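Local coordinates for protein gamma-glutamyltranspeptidase (Ggt) (Helicobacter pylori 26695, PDB 5BPK) that probably cleaves and transfers gamma-glutamyl groups, as an Ntn-hydrolase gamma-glutamyltranspeptidase, and is captured here with an acivicin-type amino acid inhibitor bound, at residues G130-A134 and D243-G249; S42-A47 and A71-V75. All coordinates share one frame; numbering follows the deposited sequence.

Interaction 1 (G130-A134 and D243-G249); sequences GYLAA and DMKKNGG
Asp243, in the last turn of helix 234-246, accepts a hydrogen bond from Tyr131, OH to OD2 2.7 Å; the phenol lies about perpendicular to the carboxylate and meets OD2 from above its plane. OD2 also takes the backbone N of Asp31 of the other chain, probably the small subunit, and Ser192 OG is a second partner of the hydroxyl. Met244 folds back at chi2 (-79°) and lays its thioether beside Tyr131, SD at the ring edge 5.5 Å from the centroid and 4.1 Å from Tyr131 CB; its CE continues to Ala134 CB. The helix ends in a Schellman-like turn, Gly249 N bonding back to Met244 O past Gly248 at positive phi, and Tyr131 from the loop packs against this end. Asn247, where helical geometry ends, covers one face of the Tyr131 ring in a CH-pi contact, CB 3.5 Å from the centroid, its amide nearly parallel to the ring, 14° apart. Its ND2 turns back to Asp243 O (3.1 Å), which helps hold the amide in this rotation. A water joins Asn247 O to Tyr131 N. Leu132 CD1 packs against Gly248 O at 3.8 Å, and Gly249 brings CA within 3.8 Å of Tyr131 CB.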
loop_
_atom_site.group_PDB
_atom_site.type_symbol
_atom_site.label_atom_id
_atom_site.label_comp_id
_atom_site.label_asym_id
_atom_site.label_seq_id
_atom_site.Cartn_x
_atom_site.Cartn_y
_atom_site.Cartn_z
ATOM N N GLY A 130 -20.416 0.621 -1.399
ATOM C CA GLY A 130 -21.148 1.506 -2.294
ATOM C C GLY A 130 -20.475 2.808 -2.670
ATOM O O GLY A 130 -19.282 3.004 -2.436
ATOM N N TYR A 131 -21.274 3.715 -3.222
ATOM C CA TYR A 131 -20.775 4.847 -3.997
ATOM C C TYR A 131 -20.281 6.035 -3.158
ATOM O O TYR A 131 -19.376 6.761 -3.588
ATOM C CB TYR A 131 -21.845 5.314 -4.992
ATOM C CG TYR A 131 -22.127 4.342 -6.131
ATOM C CD1 TYR A 131 -22.821 3.145 -5.915
ATOM C CD2 TYR A 131 -21.699 4.621 -7.422
ATOM C CE1 TYR A 131 -23.089 2.263 -6.965
ATOM C CE2 TYR A 131 -21.948 3.748 -8.476
ATOM C CZ TYR A 131 -22.639 2.564 -8.242
ATOM O OH TYR A 131 -22.900 1.702 -9.283
ATOM N N LEU A 132 -20.858 6.222 -1.972
ATOM C CA LEU A 132 -20.450 7.304 -1.067
ATOM C C LEU A 132 -19.100 7.002 -0.396
ATOM O O LEU A 132 -18.426 7.908 0.084
ATOM C CB LEU A 132 -21.514 7.561 0.004
ATOM C CG LEU A 132 -21.410 8.943 0.658
ATOM C CD1 LEU A 132 -21.615 10.049 -0.379
ATOM C CD2 LEU A 132 -22.414 9.097 1.794
ATOM N N ALA A 133 -18.720 5.726 -0.373
ATOM C CA ALA A 133 -17.458 5.287 0.230
ATOM C C ALA A 133 -16.236 5.684 -0.594
ATOM O O ALA A 133 -15.103 5.531 -0.120
ATOM C CB ALA A 133 -17.462 3.772 0.417
ATOM N N ALA A 134 -16.449 6.165 -1.818
ATOM C CA ALA A 134 -15.339 6.408 -2.766
ATOM C C ALA A 134 -14.768 7.820 -2.723
ATOM O O ALA A 134 -15.512 8.810 -2.743
ATOM C CB ALA A 134 -15.781 6.091 -4.184
ATOM N N ASP A 243 -23.584 7.408 -12.809
ATOM C CA ASP A 243 -23.756 6.291 -11.886
ATOM C C ASP A 243 -23.740 6.779 -10.429
ATOM O O ASP A 243 -24.481 6.265 -9.586
ATOM C CB ASP A 243 -22.694 5.196 -12.142
ATOM C CG ASP A 243 -23.221 3.794 -11.885
ATOM O OD1 ASP A 243 -24.472 3.601 -11.911
ATOM O OD2 ASP A 243 -22.391 2.877 -11.673
ATOM N N MET A 244 -22.906 7.784 -10.145
ATOM C CA MET A 244 -22.887 8.424 -8.827
ATOM C C MET A 244 -24.242 9.034 -8.464
ATOM O O MET A 244 -24.768 8.784 -7.377
ATOM C CB MET A 244 -21.793 9.490 -8.764
ATOM C CG MET A 244 -20.393 8.894 -8.630
ATOM S SD MET A 244 -20.036 8.379 -6.940
ATOM C CE MET A 244 -18.632 7.268 -7.129
ATOM N N LYS A 245 -24.795 9.829 -9.377
ATOM C CA LYS A 245 -26.105 10.458 -9.169
ATOM C C LYS A 245 -27.207 9.415 -8.929
ATOM O O LYS A 245 -28.059 9.592 -8.065
ATOM C CB LYS A 245 -26.448 11.357 -10.361
ATOM C CG LYS A 245 -27.711 12.205 -10.184
ATOM N N LYS A 246 -27.159 8.325 -9.691
ATOM C CA LYS A 246 -28.148 7.241 -9.617
ATOM C C LYS A 246 -28.135 6.458 -8.302
ATOM O O LYS A 246 -29.172 5.950 -7.869
ATOM C CB LYS A 246 -27.906 6.282 -10.792
ATOM C CG LYS A 246 -28.903 5.148 -10.952
ATOM C CD LYS A 246 -28.544 4.292 -12.160
ATOM C CE LYS A 246 -29.512 3.128 -12.335
ATOM N NZ LYS A 246 -28.930 2.028 -13.158
ATOM N N ASN A 247 -26.972 6.378 -7.656
ATOM C CA ASN A 247 -26.751 5.445 -6.561
ATOM C C ASN A 247 -26.275 6.093 -5.258
ATOM O O ASN A 247 -25.648 5.439 -4.426
ATOM C CB ASN A 247 -25.754 4.385 -7.026
ATOM C CG ASN A 247 -26.354 3.442 -8.040
ATOM O OD1 ASN A 247 -27.205 2.614 -7.701
ATOM N ND2 ASN A 247 -25.924 3.560 -9.294
ATOM N N GLY A 248 -26.560 7.378 -5.093
ATOM C CA GLY A 248 -26.338 8.052 -3.818
ATOM C C GLY A 248 -24.900 8.464 -3.548
ATOM O O GLY A 248 -24.532 8.722 -2.403
ATOM N N GLY A 249 -24.091 8.525 -4.598
ATOM C CA GLY A 249 -22.713 8.996 -4.488
ATOM C C GLY A 249 -22.627 10.473 -4.806
ATOM O O GLY A 249 -23.613 11.081 -5.227
HETATM O O HOH W 1 -24.220 3.224 -2.659
#

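Interaction 2 (S42-A47 and A71-V75); sequences SSHPLA and ALAVV
His44 reaches across to Val75, and its side chain traces much of the contact. CB sits 3.9 Å from Leu72 CD2 and equally near Val75 CG2. With CG anti to the backbone N (chi1 -162°), the imidazole swings over the end of helix 61-75, where Val75 CG2 presses on one face in a CH-pi contact, 3.8 Å from the centroid and 19° off the normal; CG is the ring atom closest to that methyl. On one flank ND1 accepts from Leu46 N at 3.1 Å, with the donor almost in the ring plane, which helps fix the ring's rotation. On the other, CD2 comes to 3.3 Å from Val75 O, and NE2, at the outer end, lies near Val75 O and CB, without a hydrogen bond to that oxygen.

His44 is thus the N-cap of helix 45-56, its imidazole nitrogen serving the first turn, and the contact joins the start of that helix to the C-terminal turn of helix 61-75. Just before the cap, Ser42 makes an ST turn: OG accepts from His44 N, 3.2 Å and fairly straight, while also hydrogen-bonding to Ser48 OG. The same OG packs against Leu72 CD2.

Deeper between the helices, the small Ala47 permits close approach: its CB meets Leu72 CD2 at 3.5 Å and Ala71 CB at 3.9 Å, and the CA atoms of Ala47 and Ala71 are the nearest pair of the two segments. Leu46 CD1 reaches Val75 CG1 at the margin. Beyond the pair, Leu165 of helix 155-168 packs on Val75, and Tyr18 of the other chain on Leu72.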
loop_
_atom_site.group_PDB
_atom_site.type_symbol
_atom_site.label_atom_id
_atom_site.label_comp_id
_atom_site.label_asym_id
_atom_site.label_seq_id
_atom_site.Cartn_x
_atom_site.Cartn_y
_atom_site.Cartn_z
ATOM N N SER A 42 5.543 -8.182 -9.007
ATOM C CA SER A 42 4.204 -7.895 -8.516
ATOM C C SER A 42 3.595 -9.174 -7.945
ATOM O O SER A 42 4.185 -10.250 -8.040
ATOM C CB SER A 42 3.324 -7.365 -9.651
ATOM O OG SER A 42 2.774 -8.425 -10.428
ATOM N N SER A 43 2.396 -9.048 -7.385
ATOM C CA SER A 43 1.672 -10.179 -6.822
ATOM C C SER A 43 0.914 -11.023 -7.851
ATOM O O SER A 43 0.246 -11.979 -7.466
ATOM C CB SER A 43 0.695 -9.683 -5.749
ATOM O OG SER A 43 1.404 -9.225 -4.607
ATOM N N HIS A 44 0.977 -10.679 -9.136
ATOM C CA HIS A 44 0.351 -11.521 -10.164
ATOM C C HIS A 44 1.360 -11.833 -11.269
ATOM O O HIS A 44 1.891 -10.918 -11.892
ATOM C CB HIS A 44 -0.902 -10.888 -10.771
ATOM C CG HIS A 44 -1.778 -11.879 -11.472
ATOM N ND1 HIS A 44 -1.374 -12.556 -12.604
ATOM C CD2 HIS A 44 -3.023 -12.338 -11.186
ATOM C CE1 HIS A 44 -2.336 -13.376 -12.994
ATOM N NE2 HIS A 44 -3.347 -13.264 -12.151
ATOM N N PRO A 45 1.622 -13.126 -11.509
ATOM C CA PRO A 45 2.632 -13.483 -12.497
ATOM C C PRO A 45 2.400 -12.897 -13.889
ATOM O O PRO A 45 3.360 -12.622 -14.570
ATOM C CB PRO A 45 2.584 -15.013 -12.528
ATOM C CG PRO A 45 2.028 -15.413 -11.221
ATOM C CD PRO A 45 1.042 -14.321 -10.864
ATOM N N LEU A 46 1.153 -12.727 -14.322
ATOM C CA LEU A 46 0.914 -12.113 -15.641
ATOM C C LEU A 46 1.370 -10.654 -15.670
ATOM O O LEU A 46 1.947 -10.204 -16.661
ATOM C CB LEU A 46 -0.552 -12.212 -16.073
ATOM C CG LEU A 46 -1.076 -13.623 -16.348
ATOM C CD1 LEU A 46 -2.587 -13.607 -16.543
ATOM C CD2 LEU A 46 -0.381 -14.252 -17.553
ATOM N N ALA A 47 1.144 -9.930 -14.578
ATOM C CA ALA A 47 1.585 -8.543 -14.499
ATOM C C ALA A 47 3.104 -8.440 -14.379
ATOM O O ALA A 47 3.718 -7.578 -15.004
ATOM C CB ALA A 47 0.887 -7.813 -13.352
ATOM N N ALA A 71 -1.802 -3.480 -15.927
ATOM C CA ALA A 71 -2.022 -4.936 -15.981
ATOM C C ALA A 71 -2.721 -5.448 -14.719
ATOM O O ALA A 71 -3.682 -6.204 -14.810
ATOM C CB ALA A 71 -0.709 -5.682 -16.220
ATOM N N LEU A 72 -2.275 -5.001 -13.550
ATOM C CA LEU A 72 -2.905 -5.425 -12.293
ATOM C C LEU A 72 -4.358 -4.949 -12.176
ATOM O O LEU A 72 -5.177 -5.592 -11.508
ATOM C CB LEU A 72 -2.097 -4.921 -11.089
ATOM C CG LEU A 72 -0.748 -5.582 -10.820
ATOM C CD1 LEU A 72 0.023 -4.799 -9.730
ATOM C CD2 LEU A 72 -0.927 -7.046 -10.415
ATOM N N ALA A 73 -4.678 -3.820 -12.812
ATOM C CA ALA A 73 -6.064 -3.335 -12.855
ATOM C C ALA A 73 -7.023 -4.323 -13.546
ATOM O O ALA A 73 -8.242 -4.282 -13.317
ATOM C CB ALA A 73 -6.141 -1.948 -13.526
ATOM N N VAL A 74 -6.462 -5.204 -14.371
ATOM C CA VAL A 74 -7.222 -6.206 -15.106
ATOM C C VAL A 74 -7.136 -7.582 -14.419
ATOM O O VAL A 74 -8.152 -8.217 -14.187
ATOM C CB VAL A 74 -6.713 -6.293 -16.563
ATOM C CG1 VAL A 74 -7.446 -7.393 -17.342
ATOM C CG2 VAL A 74 -6.884 -4.961 -17.248
ATOM N N VAL A 75 -5.932 -8.020 -14.071
ATOM C CA VAL A 75 -5.726 -9.398 -13.592
ATOM C C VAL A 75 -5.817 -9.570 -12.081
ATOM O O VAL A 75 -5.859 -10.701 -11.598
ATOM C CB VAL A 75 -4.390 -9.980 -14.086
ATOM C CG1 VAL A 75 -4.346 -9.967 -15.622
ATOM C CG2 VAL A 75 -3.172 -9.230 -13.503
#

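In the fold
Both segments of interaction 2 precede those of interaction 1 in the chain. Their centres are 27 Å apart and their nearest atoms about 16 Å, without touching. Interaction 2 is buried and joins helices 45-56 and 61-75; interaction 1 lies farther out, 22 Å from the chain centre, and ties the loop leading to helix 139-150 to the end of helix 234-246. They share no helix or strand, yet both belong to the helical part beside the antiparallel sheet that includes strands 85-91 and 97-102. Both are packing in this helical shell, with side chains about 12 Å from the bound inhibitor rather than lining its immediate surroundings, and both abut the other chain, where the assembly's two chains meet.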